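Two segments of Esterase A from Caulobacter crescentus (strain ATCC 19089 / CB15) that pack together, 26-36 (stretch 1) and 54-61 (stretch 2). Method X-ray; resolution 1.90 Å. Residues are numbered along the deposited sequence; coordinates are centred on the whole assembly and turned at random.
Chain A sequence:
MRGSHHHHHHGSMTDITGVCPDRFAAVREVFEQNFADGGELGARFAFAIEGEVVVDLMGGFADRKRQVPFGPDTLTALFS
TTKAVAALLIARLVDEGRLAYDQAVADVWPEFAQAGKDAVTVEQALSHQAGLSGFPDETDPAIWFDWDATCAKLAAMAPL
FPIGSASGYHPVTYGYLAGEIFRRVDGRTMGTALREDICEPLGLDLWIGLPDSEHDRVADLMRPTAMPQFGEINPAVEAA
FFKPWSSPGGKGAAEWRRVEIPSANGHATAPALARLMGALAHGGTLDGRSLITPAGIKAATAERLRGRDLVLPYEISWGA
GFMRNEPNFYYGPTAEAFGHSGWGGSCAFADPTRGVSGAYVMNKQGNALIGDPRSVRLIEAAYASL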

# COMPACT_ATOMS: atom_id res chain seq x y z
N ALA A 26 25.68 2.09 7.58
CA ALA A 26 25.04 3.39 7.46
C ALA A 26 23.53 3.31 7.73
O ALA A 26 22.94 4.26 8.26
CB ALA A 26 25.28 3.99 6.06
N VAL A 27 22.90 2.20 7.36
CA VAL A 27 21.48 2.04 7.63
C VAL A 27 21.22 2.04 9.14
O VAL A 27 20.31 2.72 9.63
CB VAL A 27 20.93 0.77 6.96
CG1 VAL A 27 19.45 0.62 7.27
CG2 VAL A 27 21.13 0.86 5.44
N ARG A 28 22.02 1.27 9.89
CA ARG A 28 21.85 1.26 11.35
C ARG A 28 22.05 2.65 11.94
O ARG A 28 21.31 3.06 12.84
CB ARG A 28 22.81 0.25 12.00
CG ARG A 28 22.66 0.18 13.53
CD ARG A 28 23.73 -0.68 14.20
NE ARG A 28 23.81 -2.08 13.76
CZ ARG A 28 23.20 -3.12 14.35
NH1 ARG A 28 22.41 -2.94 15.41
NH2 ARG A 28 23.38 -4.35 13.88
N GLU A 29 23.03 3.40 11.43
CA GLU A 29 23.27 4.75 11.93
C GLU A 29 22.06 5.65 11.71
O GLU A 29 21.63 6.37 12.63
CB GLU A 29 24.49 5.36 11.24
CG GLU A 29 25.81 4.71 11.62
CD GLU A 29 26.38 5.28 12.90
OE1 GLU A 29 26.04 6.43 13.26
OE2 GLU A 29 27.18 4.57 13.55
N VAL A 30 21.51 5.63 10.49
CA VAL A 30 20.34 6.45 10.18
C VAL A 30 19.14 6.00 11.00
O VAL A 30 18.38 6.84 11.53
CB VAL A 30 20.05 6.39 8.67
CG1 VAL A 30 18.70 7.04 8.35
CG2 VAL A 30 21.19 7.08 7.88
N PHE A 31 18.95 4.68 11.12
CA PHE A 31 17.87 4.12 11.93
C PHE A 31 17.96 4.63 13.36
O PHE A 31 16.99 5.16 13.91
CB PHE A 31 17.95 2.59 11.87
CG PHE A 31 16.72 1.87 12.37
CD1 PHE A 31 15.58 1.78 11.59
CD2 PHE A 31 16.73 1.24 13.60
CE1 PHE A 31 14.44 1.10 12.05
CE2 PHE A 31 15.61 0.55 14.07
CZ PHE A 31 14.46 0.48 13.29
N GLU A 32 19.13 4.50 13.99
CA GLU A 32 19.31 5.04 15.33
C GLU A 32 18.98 6.53 15.39
O GLU A 32 18.34 6.99 16.34
CB GLU A 32 20.74 4.78 15.81
CG GLU A 32 21.09 5.49 17.11
CD GLU A 32 22.54 5.24 17.54
OE1 GLU A 32 23.14 6.17 18.14
OE2 GLU A 32 23.06 4.13 17.28
N GLN A 33 19.41 7.30 14.39
CA GLN A 33 19.13 8.73 14.41
C GLN A 33 17.64 9.03 14.31
O GLN A 33 17.18 10.00 14.92
CB GLN A 33 19.89 9.44 13.29
CG GLN A 33 19.79 10.98 13.37
CD GLN A 33 20.64 11.54 14.50
OE1 GLN A 33 21.74 11.05 14.77
NE2 GLN A 33 20.11 12.55 15.20
N ASN A 34 16.87 8.23 13.54
CA ASN A 34 15.41 8.43 13.48
C ASN A 34 14.78 8.40 14.87
O ASN A 34 13.79 9.09 15.12
CB ASN A 34 14.72 7.37 12.59
CG ASN A 34 14.90 7.62 11.10
OD1 ASN A 34 15.31 8.70 10.68
ND2 ASN A 34 14.60 6.60 10.29
N PHE A 35 15.32 7.58 15.77
CA PHE A 35 14.78 7.52 17.13
C PHE A 35 15.24 8.69 18.01
O PHE A 35 14.62 8.93 19.05
CB PHE A 35 15.16 6.19 17.78
CG PHE A 35 14.41 5.02 17.22
CD1 PHE A 35 13.24 4.57 17.84
CD2 PHE A 35 14.85 4.38 16.06
CE1 PHE A 35 12.52 3.50 17.33
CE2 PHE A 35 14.13 3.31 15.53
CZ PHE A 35 12.96 2.86 16.17
N ALA A 36 16.27 9.43 17.59
CA ALA A 36 16.74 10.55 18.40
C ALA A 36 15.72 11.68 18.44
O ALA A 36 14.95 11.90 17.49
CB ALA A 36 18.07 11.09 17.85
N VAL A 54 18.41 -8.73 4.01
CA VAL A 54 19.78 -8.58 4.50
C VAL A 54 19.88 -7.60 5.67
O VAL A 54 20.78 -7.76 6.51
CB VAL A 54 20.75 -8.17 3.37
CG1 VAL A 54 20.89 -9.29 2.35
CG2 VAL A 54 20.31 -6.88 2.69
N VAL A 55 18.99 -6.62 5.77
CA VAL A 55 18.91 -5.73 6.92
C VAL A 55 17.52 -5.88 7.50
O VAL A 55 16.53 -5.85 6.77
CB VAL A 55 19.15 -4.26 6.53
CG1 VAL A 55 19.02 -3.34 7.77
CG2 VAL A 55 20.51 -4.09 5.85
N ASP A 56 17.44 -6.05 8.82
CA ASP A 56 16.15 -6.13 9.50
C ASP A 56 16.36 -5.56 10.89
O ASP A 56 16.82 -6.27 11.79
CB ASP A 56 15.64 -7.57 9.52
CG ASP A 56 14.37 -7.74 10.33
OD1 ASP A 56 13.64 -6.74 10.53
OD2 ASP A 56 14.09 -8.89 10.76
N LEU A 57 16.07 -4.27 11.06
CA LEU A 57 16.33 -3.57 12.31
C LEU A 57 15.03 -3.17 12.99
O LEU A 57 14.09 -2.73 12.33
CB LEU A 57 17.17 -2.31 12.07
CG LEU A 57 18.60 -2.54 11.60
CD1 LEU A 57 19.20 -1.20 11.27
CD2 LEU A 57 19.40 -3.26 12.68
N MET A 58 15.02 -3.28 14.32
CA MET A 58 13.88 -2.98 15.18
C MET A 58 14.29 -1.95 16.22
O MET A 58 15.41 -2.00 16.74
CB MET A 58 13.38 -4.24 15.88
CG MET A 58 12.71 -5.26 14.95
SD MET A 58 12.61 -6.88 15.74
CE MET A 58 14.35 -7.36 15.65
N GLY A 59 13.38 -1.04 16.57
CA GLY A 59 13.67 -0.11 17.65
C GLY A 59 12.40 0.35 18.34
O GLY A 59 11.31 0.30 17.76
N GLY A 60 12.56 0.77 19.60
CA GLY A 60 11.44 1.42 20.29
C GLY A 60 10.33 0.46 20.71
O GLY A 60 10.57 -0.71 21.04
N PHE A 61 9.09 0.95 20.66
CA PHE A 61 7.99 0.35 21.41
C PHE A 61 6.75 0.12 20.57
O PHE A 61 6.42 0.90 19.67
CB PHE A 61 7.63 1.23 22.62
CG PHE A 61 8.83 1.52 23.47
CD1 PHE A 61 9.61 2.66 23.25
CD2 PHE A 61 9.23 0.61 24.44
CE1 PHE A 61 10.75 2.90 24.01
CE2 PHE A 61 10.38 0.86 25.21
CZ PHE A 61 11.13 2.00 24.98

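Leu57 lies at the centre of the contact between the helix running through stretch 1 and the strand running through stretch 2, and more of its surface is covered by the opposing stretch than that of any other residue here. Its CB sits over one face of the Phe31 ring, 3.9 Å from the ring centroid and 14° off the ring normal, so that a methylene C–H can address the aromatic π cloud in a CH-π contact. The t rotamer of Phe31 carries the ring across to the strand, where CZ comes within 3.4 Å of the backbone O of Leu57. The ring edge meets the next peptide unit, with CE2 of Phe31 3.6 Å from C of Met58 and 3.7 Å from N of Gly59. Met58 itself directs its CA-to-CB bond away from the helix, as expected from the alternation of side chains along a strand, and contributes mainly backbone.

Toward the start of both segments the packing becomes purely aliphatic. Val27 and Val55, both in the t rotamer, meet through their CG1 atoms at 4.0 Å, while CG1 of Val27 lies 4.4 Å from CD1 of Leu57. At the other end, Phe35 packs against a strand surface without side chains: its CE1 is 3.3 Å from C of Gly59 and 3.6 Å from N of Gly60. This close approach depends on the two glycines. An ideal CB on Gly59 would fall 2.5 Å from CZ of Phe35, and one on Gly60 2.8 Å from CE1 of Phe35, both clashes. The positive phi of Gly60 (74°) independently favours glycine.

The backbones run nearly parallel, with 18° between their N-to-C directions and a closest axial approach of 9.3 Å. Val27, Phe31 and Phe35, spaced four residues apart, therefore follow the strand on one side of the helix. Within the helix, bonds such as Phe31 N to Val27 O (2.8 Å) occupy backbone polar groups. No hydrogen bond crosses between the stretches, and the 374 Å² of buried surface is held by van der Waals and CH-π contacts.

At the polar edge, Arg28 still packs through its carbon atoms: CD1 of Leu57 is 3.6 Å from CA of Arg28 and 4.0 Å from its CB. The extended first part of its side chain brings the guanidinium alongside Leu57, whose CD2 lies over one face of the planar group, leaving the in-plane N–H bonds free of this apolar contact.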